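Local atomic coordinates of forkhead-associated 1 (Saccharomyces cerevisiae, PDB entry 6C4U), a protein that binds a phosphothreonine peptide of the human transcription factor c-Myc, as an engineered forkhead-associated domain derived from yeast. Residues F40-A45 and V56-F61; H60-L65 and N74-N79. All coordinates share one frame; numbering follows the deposited sequence.

Contact 1. Residues F40-A45 and V56-F61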
ATOM      1  N   PHE F  40      -1.359   0.409  -5.615  1.00 78.27           N
ATOM      2  CA  PHE F  40      -2.460   1.217  -5.162  1.00 78.34           C
ATOM      3  C   PHE F  40      -2.477   2.419  -6.092  1.00 82.44           C
ATOM      4  O   PHE F  40      -1.463   3.101  -6.224  1.00 85.70           O
ATOM      5  CB  PHE F  40      -2.186   1.674  -3.719  1.00 83.32           C
ATOM      6  CG  PHE F  40      -2.280   0.582  -2.706  1.00 77.97           C
ATOM      7  CD1 PHE F  40      -1.284  -0.374  -2.597  1.00 81.27           C
ATOM      8  CD2 PHE F  40      -3.358   0.524  -1.822  1.00 79.19           C
ATOM      9  CE1 PHE F  40      -1.385  -1.401  -1.685  1.00 83.96           C
ATOM     10  CE2 PHE F  40      -3.448  -0.505  -0.899  1.00 86.81           C
ATOM     11  CZ  PHE F  40      -2.464  -1.463  -0.838  1.00 85.50           C
ATOM     12  N   GLY F  41      -3.605   2.693  -6.736  1.00 84.65           N
ATOM     13  CA  GLY F  41      -3.673   3.870  -7.600  1.00 88.69           C
ATOM     14  C   GLY F  41      -5.015   4.188  -8.225  1.00 95.23           C
ATOM     15  O   GLY F  41      -6.005   3.468  -8.021  1.00 87.13           O
ATOM     16  N   ARG F  42      -5.030   5.286  -8.980  1.00105.48           N
ATOM     17  CA  ARG F  42      -6.220   5.726  -9.706  1.00109.67           C
ATOM     18  C   ARG F  42      -6.636   4.734 -10.800  1.00110.50           C
ATOM     19  O   ARG F  42      -7.819   4.614 -11.118  1.00128.57           O
ATOM     20  CB  ARG F  42      -5.996   7.131 -10.296  1.00110.43           C
ATOM     21  CG  ARG F  42      -7.017   7.562 -11.342  1.00119.99           C
ATOM     22  CD  ARG F  42      -7.075   9.065 -11.517  1.00128.49           C
ATOM     23  NE  ARG F  42      -5.761   9.681 -11.728  1.00132.84           N
ATOM     24  CZ  ARG F  42      -5.132   9.786 -12.898  1.00137.90           C
ATOM     25  NH1 ARG F  42      -5.660   9.306 -14.030  1.00140.36           N
ATOM     26  NH2 ARG F  42      -3.934  10.376 -12.943  1.00123.62           N
ATOM     27  N   ASN F  43      -5.658   4.041 -11.379  1.00 97.76           N
ATOM     28  CA  ASN F  43      -5.914   3.107 -12.459  1.00 97.33           C
ATOM     29  C   ASN F  43      -6.493   1.851 -11.824  1.00 93.48           C
ATOM     30  O   ASN F  43      -5.827   1.224 -10.993  1.00114.13           O
ATOM     31  CB  ASN F  43      -4.607   2.782 -13.195  1.00116.00           C
ATOM     32  CG  ASN F  43      -4.807   1.879 -14.413  1.00118.66           C
ATOM     33  OD1 ASN F  43      -5.664   0.998 -14.442  1.00110.32           O
ATOM     34  ND2 ASN F  43      -4.009   2.120 -15.436  1.00122.50           N
ATOM     35  N   PRO F  44      -7.706   1.457 -12.222  1.00 90.81           N
ATOM     36  CA  PRO F  44      -8.331   0.257 -11.646  1.00 97.75           C
ATOM     37  C   PRO F  44      -7.637  -1.065 -11.968  1.00102.96           C
ATOM     38  O   PRO F  44      -8.034  -2.101 -11.431  1.00102.30           O
ATOM     39  CB  PRO F  44      -9.732   0.268 -12.244  1.00 98.27           C
ATOM     40  CG  PRO F  44      -9.568   0.990 -13.535  1.00106.18           C
ATOM     41  CD  PRO F  44      -8.567   2.072 -13.243  1.00 98.33           C
ATOM     42  N   ALA F  45      -6.637  -1.034 -12.853  1.00107.81           N
ATOM     43  CA  ALA F  45      -5.724  -2.163 -13.038  1.00112.04           C
ATOM     44  C   ALA F  45      -4.967  -2.514 -11.775  1.00106.48           C
ATOM     45  O   ALA F  45      -4.540  -3.664 -11.633  1.00104.38           O
ATOM     46  CB  ALA F  45      -4.721  -1.857 -14.139  1.00128.77           C
ATOM     47  N   VAL F  56      -4.471  11.799  -7.677  1.00124.75           N
ATOM     48  CA  VAL F  56      -3.911  10.506  -7.338  1.00121.22           C
ATOM     49  C   VAL F  56      -3.317   9.946  -8.622  1.00115.24           C
ATOM     50  O   VAL F  56      -3.995   9.854  -9.647  1.00 99.48           O
ATOM     51  CB  VAL F  56      -4.966   9.546  -6.753  1.00132.56           C
ATOM     52  CG1 VAL F  56      -4.385   8.151  -6.549  1.00133.99           C
ATOM     53  CG2 VAL F  56      -5.498  10.114  -5.441  1.00140.92           C
ATOM     54  N   SER F  57      -2.029   9.631  -8.565  1.00108.44           N
ATOM     55  CA  SER F  57      -1.330   8.962  -9.660  1.00 92.35           C
ATOM     56  C   SER F  57      -1.950   7.603 -10.012  1.00 80.84           C
ATOM     57  O   SER F  57      -2.507   6.927  -9.147  1.00 99.13           O
ATOM     58  CB  SER F  57       0.167   8.835  -9.317  1.00 83.62           C
ATOM     59  OG  SER F  57       0.703  10.089  -8.908  1.00 81.80           O
ATOM     60  N   ASN F  58      -1.866   7.236 -11.287  1.00 82.14           N
ATOM     61  CA  ASN F  58      -2.422   5.972 -11.793  1.00 95.16           C
ATOM     62  C   ASN F  58      -1.865   4.780 -11.057  1.00 94.65           C
ATOM     63  O   ASN F  58      -2.606   3.847 -10.731  1.00 85.26           O
ATOM     64  CB  ASN F  58      -2.134   5.806 -13.287  1.00107.51           C
ATOM     65  CG  ASN F  58      -3.040   6.649 -14.131  1.00111.13           C
ATOM     66  OD1 ASN F  58      -4.157   6.233 -14.458  1.00 99.20           O
ATOM     67  ND2 ASN F  58      -2.584   7.855 -14.466  1.00110.89           N
ATOM     68  N   LYS F  59      -0.551   4.804 -10.855  1.00 95.89           N
ATOM     69  CA  LYS F  59       0.107   3.904  -9.927  1.00 95.56           C
ATOM     70  C   LYS F  59       0.797   4.823  -8.937  1.00 94.49           C
ATOM     71  O   LYS F  59       1.785   5.484  -9.263  1.00 90.13           O
ATOM     72  CB  LYS F  59       1.079   2.947 -10.624  1.00100.53           C
ATOM     73  CG  LYS F  59       0.394   1.860 -11.439  1.00112.27           C
ATOM     74  CD  LYS F  59       0.975   0.466 -11.515  1.00119.73           C
ATOM     75  CE  LYS F  59       0.139  -0.311 -12.553  1.00124.04           C
ATOM     76  NZ  LYS F  59      -0.136  -1.780 -12.351  1.00119.84           N
ATOM     77  N   HIS F  60       0.240   4.875  -7.730  1.00 89.94           N
ATOM     78  CA  HIS F  60       0.594   5.867  -6.736  1.00 85.82           C
ATOM     79  C   HIS F  60       1.582   5.355  -5.697  1.00 81.63           C
ATOM     80  O   HIS F  60       2.541   6.038  -5.362  1.00 83.43           O
ATOM     81  CB  HIS F  60      -0.671   6.378  -6.054  1.00 89.64           C
ATOM     82  CG  HIS F  60      -0.469   7.669  -5.337  1.00 89.68           C
ATOM     83  ND1 HIS F  60      -0.923   8.871  -5.828  1.00 83.51           N
ATOM     84  CD2 HIS F  60       0.177   7.950  -4.180  1.00 91.06           C
ATOM     85  CE1 HIS F  60      -0.575   9.838  -4.995  1.00 88.19           C
ATOM     86  NE2 HIS F  60       0.099   9.306  -3.987  1.00 84.10           N
ATOM     87  N   PHE F  61       1.338   4.170  -5.159  1.00 70.45           N
ATOM     88  CA  PHE F  61       2.335   3.544  -4.279  1.00 70.43           C
ATOM     89  C   PHE F  61       2.201   2.037  -4.342  1.00 67.20           C
ATOM     90  O   PHE F  61       1.200   1.528  -4.835  1.00 64.15           O
ATOM     91  CB  PHE F  61       2.261   4.090  -2.831  1.00 74.79           C
ATOM     92  CG  PHE F  61       0.971   3.786  -2.106  1.00 79.37           C
ATOM     93  CD1 PHE F  61      -0.110   4.667  -2.192  1.00 87.67           C
ATOM     94  CD2 PHE F  61       0.832   2.644  -1.316  1.00 74.53           C
ATOM     95  CE1 PHE F  61      -1.308   4.387  -1.555  1.00 88.83           C
ATOM     96  CE2 PHE F  61      -0.364   2.373  -0.658  1.00 73.30           C
ATOM     97  CZ  PHE F  61      -1.422   3.239  -0.779  1.00 74.95           C
TER
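Phe40 and Phe61 pair antiparallel in a hydrogen-bonded bridge, Phe40 N donating to Phe61 O at 2.9 Å, while Phe40 O takes two donors, Phe61 N and, at 2.9 Å, His60 N. With His60 and Phe61 both facing Phe40, this is a classic beta bulge. The two phenyl rings lie nearly parallel, planes 13° apart, but slid so far that they barely overlap: Phe40 CB sits over the face of the Phe61 ring, 3.5 Å from its centroid, and Phe61 CE2 over that of Phe40. Phe61 reaches there with CG between its backbone N and carbonyl carbon (chi1 64°). Away from the bulge, where strand 34-41 ends, both segments become loop at the peptide-binding end of the FHA beta sandwich. Here Arg42 N meets Ser57 O almost straight at 3.0 Å, and Asn43 N uses a lone pair of Asn58 O. The Arg42 side chain bends at chi3 (51°) and brings NE to 2.7 Å from Val56 O, with NH2 adding a weak bond to the same oxygen. Asn58 OD1 lies over one guanidinium face. Asn58 N and Ser57 OG hydrogen-bond the bound peptide's modified side chain, and Ser57 OG also pairs with Thr78 N. Asn43 OD1 accepts from Ala45 N, an Asx turn.

Contact 2. Residues H60-L65 and N74-N79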
ATOM      1  N   HIS F  60       0.240   4.875  -7.730  1.00 89.94           N
ATOM      2  CA  HIS F  60       0.594   5.867  -6.736  1.00 85.82           C
ATOM      3  C   HIS F  60       1.582   5.355  -5.697  1.00 81.63           C
ATOM      4  O   HIS F  60       2.541   6.038  -5.362  1.00 83.43           O
ATOM      5  CB  HIS F  60      -0.671   6.378  -6.054  1.00 89.64           C
ATOM      6  CG  HIS F  60      -0.469   7.669  -5.337  1.00 89.68           C
ATOM      7  ND1 HIS F  60      -0.923   8.871  -5.828  1.00 83.51           N
ATOM      8  CD2 HIS F  60       0.177   7.950  -4.180  1.00 91.06           C
ATOM      9  CE1 HIS F  60      -0.575   9.838  -4.995  1.00 88.19           C
ATOM     10  NE2 HIS F  60       0.099   9.306  -3.987  1.00 84.10           N
ATOM     11  N   PHE F  61       1.338   4.170  -5.159  1.00 70.45           N
ATOM     12  CA  PHE F  61       2.335   3.544  -4.279  1.00 70.43           C
ATOM     13  C   PHE F  61       2.201   2.037  -4.342  1.00 67.20           C
ATOM     14  O   PHE F  61       1.200   1.528  -4.835  1.00 64.15           O
ATOM     15  CB  PHE F  61       2.261   4.090  -2.831  1.00 74.79           C
ATOM     16  CG  PHE F  61       0.971   3.786  -2.106  1.00 79.37           C
ATOM     17  CD1 PHE F  61      -0.110   4.667  -2.192  1.00 87.67           C
ATOM     18  CD2 PHE F  61       0.832   2.644  -1.316  1.00 74.53           C
ATOM     19  CE1 PHE F  61      -1.308   4.387  -1.555  1.00 88.83           C
ATOM     20  CE2 PHE F  61      -0.364   2.373  -0.658  1.00 73.30           C
ATOM     21  CZ  PHE F  61      -1.422   3.239  -0.779  1.00 74.95           C
ATOM     22  N   GLN F  62       3.239   1.343  -3.888  1.00 61.04           N
ATOM     23  CA  GLN F  62       3.228  -0.102  -3.843  1.00 65.12           C
ATOM     24  C   GLN F  62       3.549  -0.535  -2.443  1.00 70.64           C
ATOM     25  O   GLN F  62       4.229   0.185  -1.694  1.00 61.53           O
ATOM     26  CB  GLN F  62       4.299  -0.699  -4.775  1.00 74.94           C
ATOM     27  CG  GLN F  62       4.412  -0.039  -6.138  1.00 75.64           C
ATOM     28  CD  GLN F  62       5.272  -0.779  -7.100  1.00 73.59           C
ATOM     29  OE1 GLN F  62       4.760  -1.494  -7.941  1.00 74.26           O
ATOM     30  NE2 GLN F  62       6.572  -0.535  -7.040  1.00 88.49           N
ATOM     31  N   ILE F  63       3.070  -1.722  -2.094  1.00 76.54           N
ATOM     32  CA  ILE F  63       3.436  -2.371  -0.853  1.00 75.30           C
ATOM     33  C   ILE F  63       4.128  -3.655  -1.248  1.00 74.06           C
ATOM     34  O   ILE F  63       3.638  -4.395  -2.092  1.00 67.97           O
ATOM     35  CB  ILE F  63       2.207  -2.594   0.058  1.00 80.34           C
ATOM     36  CG1 ILE F  63       1.706  -1.228   0.541  1.00 81.27           C
ATOM     37  CG2 ILE F  63       2.556  -3.497   1.236  1.00 79.43           C
ATOM     38  CD1 ILE F  63       0.450  -1.255   1.365  1.00 82.10           C
ATOM     39  N   LEU F  64       5.288  -3.893  -0.660  1.00 80.66           N
ATOM     40  CA  LEU F  64       6.119  -5.027  -1.024  1.00 78.28           C
ATOM     41  C   LEU F  64       6.203  -5.990   0.138  1.00 78.02           C
ATOM     42  O   LEU F  64       6.450  -5.576   1.266  1.00 81.84           O
ATOM     43  CB  LEU F  64       7.524  -4.554  -1.361  1.00 76.80           C
ATOM     44  CG  LEU F  64       7.772  -3.897  -2.700  1.00 72.55           C
ATOM     45  CD1 LEU F  64       6.873  -2.718  -3.008  1.00 72.64           C
ATOM     46  CD2 LEU F  64       9.253  -3.526  -2.721  1.00 74.63           C
ATOM     47  N   LEU F  65       6.039  -7.269  -0.150  1.00 79.16           N
ATOM     48  CA  LEU F  65       6.272  -8.307   0.845  1.00 83.89           C
ATOM     49  C   LEU F  65       7.728  -8.737   0.775  1.00 84.36           C
ATOM     50  O   LEU F  65       8.143  -9.322  -0.204  1.00 78.40           O
ATOM     51  CB  LEU F  65       5.351  -9.512   0.625  1.00 77.15           C
ATOM     52  CG  LEU F  65       5.544 -10.693   1.579  1.00 74.38           C
ATOM     53  CD1 LEU F  65       5.480 -10.315   3.043  1.00 71.06           C
ATOM     54  CD2 LEU F  65       4.472 -11.737   1.344  1.00 83.27           C
ATOM     55  N   ASN F  74       6.553   1.829  -1.102  1.00 74.01           N
ATOM     56  CA  ASN F  74       7.293   2.493  -2.186  1.00 77.79           C
ATOM     57  C   ASN F  74       6.408   3.619  -2.734  1.00 77.01           C
ATOM     58  O   ASN F  74       5.426   3.335  -3.425  1.00 69.30           O
ATOM     59  CB  ASN F  74       7.661   1.432  -3.288  1.00 76.73           C
ATOM     60  CG  ASN F  74       8.673   1.932  -4.341  1.00 82.71           C
ATOM     61  OD1 ASN F  74       8.704   1.445  -5.496  1.00 88.67           O
ATOM     62  ND2 ASN F  74       9.535   2.868  -3.945  1.00 81.69           N
ATOM     63  N   ASP F  75       6.707   4.885  -2.420  1.00 80.21           N
ATOM     64  CA  ASP F  75       5.995   5.989  -3.125  1.00 90.09           C
ATOM     65  C   ASP F  75       6.463   6.054  -4.576  1.00 85.97           C
ATOM     66  O   ASP F  75       7.660   6.049  -4.812  1.00 77.74           O
ATOM     67  CB  ASP F  75       6.222   7.373  -2.479  1.00 95.28           C
ATOM     68  CG  ASP F  75       5.523   8.503  -3.259  1.00 93.27           C
ATOM     69  OD1 ASP F  75       4.396   8.259  -3.737  1.00 90.98           O
ATOM     70  OD2 ASP F  75       6.086   9.621  -3.428  1.00 88.27           O
ATOM     71  N   ILE F  76       5.538   6.124  -5.530  1.00 87.91           N
ATOM     72  CA  ILE F  76       5.893   6.246  -6.960  1.00 83.64           C
ATOM     73  C   ILE F  76       4.962   7.235  -7.653  1.00 87.06           C
ATOM     74  O   ILE F  76       4.560   7.062  -8.818  1.00 83.61           O
ATOM     75  CB  ILE F  76       5.892   4.878  -7.676  1.00 82.69           C
ATOM     76  CG1 ILE F  76       4.528   4.198  -7.599  1.00 83.77           C
ATOM     77  CG2 ILE F  76       6.934   3.964  -7.044  1.00 89.83           C
ATOM     78  CD1 ILE F  76       4.399   2.951  -8.440  1.00 86.73           C
ATOM     79  N   SER F  77       4.657   8.306  -6.928  1.00 90.58           N
ATOM     80  CA  SER F  77       3.584   9.215  -7.290  1.00 89.74           C
ATOM     81  C   SER F  77       4.087  10.590  -7.669  1.00 86.98           C
ATOM     82  O   SER F  77       5.121  11.046  -7.163  1.00 85.91           O
ATOM     83  CB  SER F  77       2.625   9.369  -6.113  1.00 96.50           C
ATOM     84  OG  SER F  77       3.264   9.995  -5.006  1.00 85.88           O
ATOM     85  N   THR F  78       3.307  11.251  -8.516  1.00 87.58           N
ATOM     86  CA  THR F  78       3.463  12.668  -8.796  1.00 96.89           C
ATOM     87  C   THR F  78       3.298  13.515  -7.529  1.00 98.82           C
ATOM     88  O   THR F  78       4.180  14.305  -7.218  1.00 94.63           O
ATOM     89  CB  THR F  78       2.425  13.136  -9.850  1.00102.85           C
ATOM     90  OG1 THR F  78       2.663  12.468 -11.094  1.00101.32           O
ATOM     91  CG2 THR F  78       2.481  14.659 -10.072  1.00104.17           C
ATOM     92  N   ASN F  79       2.193  13.342  -6.795  1.00102.89           N
ATOM     93  CA  ASN F  79       1.857  14.267  -5.702  1.00104.25           C
ATOM     94  C   ASN F  79       2.254  13.845  -4.279  1.00112.38           C
ATOM     95  O   ASN F  79       1.866  14.492  -3.309  1.00108.77           O
ATOM     96  CB  ASN F  79       0.366  14.573  -5.783  1.00105.85           C
ATOM     97  CG  ASN F  79       0.024  15.438  -6.978  1.00111.44           C
ATOM     98  OD1 ASN F  79       0.697  16.433  -7.247  1.00114.57           O
ATOM     99  ND2 ASN F  79      -1.020  15.064  -7.709  1.00117.18           N
TER
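Asn74 N meets Gln62 O at 2.9 Å, nearly straight, and Gln62 N returns a bond to Asn74 O, which also receives a CA-H contact from Phe61 CA. These bonds belong to the antiparallel beta hairpin of strands 61-66 and 71-75, in which Gln62 and Asn74 form a hydrogen-bonded pair and Phe61 and Asp75 the adjoining non-hydrogen-bonded one. The Gln62 and Asn74 side chains run side by side on one face, their amide planes 38° apart. Gln62 NE2 donates in its own amide plane to a lone pair of Asn74 OD1 at 3.3 Å, while Asn74 ND2 is taken by Ser92 O. The Ile76 side chain crosses that of Gln62 at about a right angle, CD1 touching Gln62 CG at 3.8 Å. Past the strand end, Ile76 N reaches His60 O at 3.0 Å from above the carbonyl plane. His60 CB leaves away from 74-79, but with CG anti to the backbone N (chi1 -162°) the ring comes back to Ser77. Ser57 N, near the ring plane, donates to ND1 and NE2 bonds to Gly80 O, which together hold the ring's rotation. Ser77 CB packs over the centre of the imidazole face, 3.3 Å from the His60 ring centroid and 9° off its normal.

In the fold
From the N terminus, strand 34-41 ends within 40-45; the chain then passes through strand 48-49 and returns at 56-61, where contact 1 closes that loop. It continues directly into strand 61-66, turns, and comes back along strand 71-75, so contact 2 closes the next loop. The two loops follow one another and share His60 and Phe61, where one ends and the other begins. Strand 61-66 thus lies between strands 34-41 and 71-75 in the same mixed sheet. At the peptide-binding end, the loop parts of 56-61 and 74-79 lie together, and both supply hydrogen bonds to the bound peptide's modified side chain, Thr78 OG1 from the second. Deeper in the sandwich, Phe40 CE1 packs on Ile63 CD1 at 3.6 Å.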